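Local atomic coordinates of malate dehydrogenase (Aeropyrum pernix, PDB entry 2D4A), a protein that catalyses the reversible oxidation of malate to oxaloacetate as a homotetramer, using either NAD or NADP as coenzyme. Residues Leu89-Asn94 against Thr301-Leu306. Sequence-based numbering, arbitrary orientation.
Sequences LEANAN and TLPPQL
Ala93 sits between Leu302 and Leu306 of residues 301-306: its CB lies 3.6 Å from CD1 of Leu306 and 3.9 Å from CD2 of Leu302. An alanine, with nothing beyond CB, lets both leucines pack directly on its methyl, and CD1 of Leu306 also lies near the carbonyl O of Glu90. One turn earlier Leu89 meets Leu302, the two side chains slanting past each other, and CD2 of Leu89 lies 4.1 Å from CB of Thr301. With CG anti to the backbone N (chi1 -176°), Leu89 sets both its methyls against CD1 of Leu302, while Ala121 and Met122 of helix 119-130 also touch it. Replacing Leu89 by an alanine would probably open a gap beside Leu302 and take away the methyl that Thr301 CB packs on. Residues 89-94 belong to helix 86-106 of the Rossmann-type NAD-binding domain, and residues 301-306 to the C-terminal tail after helix 282-300, so the contact ties the chain's end back onto the coenzyme domain. A neighbouring face of helix 86-106 carries Asn92, a probable NADP(+) ligand, hydrogen-bonded to Ile77 N and Asn117 O.

Leu306 is buried and apolar, whereas Asn94 and Glu90 stand at the exposed border, where polar ends can meet solvent. Asn94 crosses Leu306 at about a right angle, its OD1 3.5 Å from Leu306 CD1; Glu90 OE1 makes a long 4.2 Å contact with Pro303 CG. Pro303 takes the N-cap position of the short terminal helix, its O accepting the N-H of Leu306; Pro304 has no amide hydrogen to leave unbonded in the first turn. Thr301 OG1 bonds to Lys297 O.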
ATOM      1  N   LEU B  89     -29.967 -22.267  -5.723  1.00 44.71           N
ATOM      2  CA  LEU B  89     -30.012 -22.733  -4.346  1.00 41.52           C
ATOM      3  C   LEU B  89     -29.610 -24.192  -4.107  1.00 40.24           C
ATOM      4  O   LEU B  89     -28.654 -24.481  -3.385  1.00 40.58           O
ATOM      5  CB  LEU B  89     -31.429 -22.509  -3.815  1.00 41.37           C
ATOM      6  CG  LEU B  89     -31.786 -22.814  -2.357  1.00 41.85           C
ATOM      7  CD1 LEU B  89     -30.995 -21.911  -1.427  1.00 39.09           C
ATOM      8  CD2 LEU B  89     -33.293 -22.594  -2.158  1.00 42.00           C
ATOM      9  N   GLU B  90     -30.253 -25.125  -4.821  1.00 34.71           N
ATOM     10  CA  GLU B  90     -30.115 -26.561  -4.623  1.00 36.63           C
ATOM     11  C   GLU B  90     -28.754 -26.972  -5.168  1.00 36.11           C
ATOM     12  O   GLU B  90     -28.061 -27.801  -4.583  1.00 36.66           O
ATOM     13  CB  GLU B  90     -31.238 -27.292  -5.362  1.00 38.85           C
ATOM     14  CG  GLU B  90     -31.302 -28.785  -5.098  1.00 42.43           C
ATOM     15  CD  GLU B  90     -32.636 -29.379  -5.500  1.00 45.02           C
ATOM     16  OE1 GLU B  90     -33.665 -28.900  -4.976  1.00 45.61           O
ATOM     17  OE2 GLU B  90     -32.653 -30.318  -6.331  1.00 45.57           O
ATOM     18  N   ALA B  91     -28.379 -26.369  -6.292  1.00 35.26           N
ATOM     19  CA  ALA B  91     -27.097 -26.636  -6.925  1.00 33.76           C
ATOM     20  C   ALA B  91     -25.955 -26.257  -5.967  1.00 34.10           C
ATOM     21  O   ALA B  91     -25.138 -27.105  -5.607  1.00 35.03           O
ATOM     22  CB  ALA B  91     -26.984 -25.841  -8.229  1.00 30.23           C
ATOM     23  N   ASN B  92     -25.917 -24.991  -5.546  1.00 33.00           N
ATOM     24  CA  ASN B  92     -24.879 -24.495  -4.641  1.00 31.93           C
ATOM     25  C   ASN B  92     -24.905 -25.166  -3.260  1.00 33.81           C
ATOM     26  O   ASN B  92     -23.856 -25.310  -2.603  1.00 32.50           O
ATOM     27  CB  ASN B  92     -24.973 -22.964  -4.517  1.00 30.60           C
ATOM     28  CG  ASN B  92     -24.533 -22.246  -5.800  1.00 28.84           C
ATOM     29  OD1 ASN B  92     -23.649 -22.722  -6.517  1.00 26.88           O
ATOM     30  ND2 ASN B  92     -25.133 -21.099  -6.078  1.00 24.62           N
ATOM     31  N   ALA B  93     -26.097 -25.587  -2.829  1.00 34.63           N
ATOM     32  CA  ALA B  93     -26.256 -26.283  -1.555  1.00 33.74           C
ATOM     33  C   ALA B  93     -25.478 -27.592  -1.644  1.00 34.39           C
ATOM     34  O   ALA B  93     -24.792 -27.980  -0.702  1.00 35.56           O
ATOM     35  CB  ALA B  93     -27.727 -26.564  -1.284  1.00 32.83           C
ATOM     36  N   ASN B  94     -25.576 -28.268  -2.784  1.00 34.79           N
ATOM     37  CA  ASN B  94     -24.857 -29.519  -2.954  1.00 35.97           C
ATOM     38  C   ASN B  94     -23.370 -29.271  -2.929  1.00 34.81           C
ATOM     39  O   ASN B  94     -22.613 -30.035  -2.338  1.00 33.16           O
ATOM     40  CB  ASN B  94     -25.254 -30.189  -4.262  1.00 39.05           C
ATOM     41  CG  ASN B  94     -26.645 -30.775  -4.200  1.00 43.56           C
ATOM     42  OD1 ASN B  94     -26.880 -31.764  -3.500  1.00 47.16           O
ATOM     43  ND2 ASN B  94     -27.584 -30.160  -4.918  1.00 44.93           N
ATOM     44  N   THR B 301     -36.906 -24.694   1.692  1.00 44.35           N
ATOM     45  CA  THR B 301     -36.998 -25.073   0.290  1.00 43.76           C
ATOM     46  C   THR B 301     -35.921 -26.061  -0.135  1.00 42.84           C
ATOM     47  O   THR B 301     -35.914 -26.512  -1.276  1.00 43.19           O
ATOM     48  CB  THR B 301     -36.920 -23.834  -0.617  1.00 43.70           C
ATOM     49  OG1 THR B 301     -37.959 -22.917  -0.257  1.00 45.69           O
ATOM     50  CG2 THR B 301     -37.089 -24.223  -2.067  1.00 42.88           C
ATOM     51  N   LEU B 302     -34.858 -26.380   0.740  1.00 32.02           N
ATOM     52  CA  LEU B 302     -33.821 -27.369   0.482  1.00 33.72           C
ATOM     53  C   LEU B 302     -34.218 -28.777   0.907  1.00 34.93           C
ATOM     54  O   LEU B 302     -35.166 -28.990   1.675  1.00 34.92           O
ATOM     55  CB  LEU B 302     -32.533 -26.979   1.218  1.00 34.45           C
ATOM     56  CG  LEU B 302     -31.416 -26.221   0.483  1.00 35.08           C
ATOM     57  CD1 LEU B 302     -31.895 -24.935  -0.141  1.00 38.56           C
ATOM     58  CD2 LEU B 302     -30.380 -25.860   1.487  1.00 36.45           C
ATOM     59  N   PRO B 303     -33.481 -29.736   0.422  1.00 42.04           N
ATOM     60  CA  PRO B 303     -33.789 -31.129   0.752  1.00 44.50           C
ATOM     61  C   PRO B 303     -33.286 -31.422   2.176  1.00 46.92           C
ATOM     62  O   PRO B 303     -32.210 -30.967   2.562  1.00 47.52           O
ATOM     63  CB  PRO B 303     -33.016 -31.916  -0.313  1.00 44.72           C
ATOM     64  CG  PRO B 303     -32.734 -30.886  -1.413  1.00 42.89           C
ATOM     65  CD  PRO B 303     -32.426 -29.669  -0.596  1.00 42.85           C
ATOM     66  N   PRO B 304     -34.052 -32.190   2.972  1.00 49.72           N
ATOM     67  CA  PRO B 304     -33.634 -32.503   4.347  1.00 51.23           C
ATOM     68  C   PRO B 304     -32.189 -32.986   4.428  1.00 52.90           C
ATOM     69  O   PRO B 304     -31.517 -32.806   5.441  1.00 52.33           O
ATOM     70  CB  PRO B 304     -34.630 -33.575   4.775  1.00 51.17           C
ATOM     71  CG  PRO B 304     -35.867 -33.198   4.009  1.00 51.83           C
ATOM     72  CD  PRO B 304     -35.299 -32.897   2.634  1.00 50.79           C
ATOM     73  N   GLN B 305     -31.724 -33.600   3.346  1.00 55.30           N
ATOM     74  CA  GLN B 305     -30.363 -34.111   3.258  1.00 56.68           C
ATOM     75  C   GLN B 305     -29.353 -32.982   3.400  1.00 57.03           C
ATOM     76  O   GLN B 305     -28.365 -33.107   4.119  1.00 57.18           O
ATOM     77  CB  GLN B 305     -30.147 -34.772   1.900  1.00 57.76           C
ATOM     78  CG  GLN B 305     -31.242 -35.726   1.485  1.00 60.85           C
ATOM     79  CD  GLN B 305     -31.343 -35.850  -0.022  1.00 64.42           C
ATOM     80  OE1 GLN B 305     -30.356 -36.139  -0.702  1.00 66.25           O
ATOM     81  NE2 GLN B 305     -32.542 -35.630  -0.554  1.00 65.59           N
ATOM     82  N   LEU B 306     -29.613 -31.876   2.712  1.00 58.20           N
ATOM     83  CA  LEU B 306     -28.701 -30.741   2.718  1.00 59.33           C
ATOM     84  C   LEU B 306     -28.878 -29.767   3.874  1.00 60.34           C
ATOM     85  O   LEU B 306     -28.014 -28.927   4.110  1.00 61.67           O
ATOM     86  CB  LEU B 306     -28.803 -29.999   1.383  1.00 58.58           C
ATOM     87  CG  LEU B 306     -28.544 -30.874   0.147  1.00 58.36           C
ATOM     88  CD1 LEU B 306     -28.730 -30.055  -1.117  1.00 58.00           C
ATOM     89  CD2 LEU B 306     -27.136 -31.452   0.203  1.00 57.37           C
TER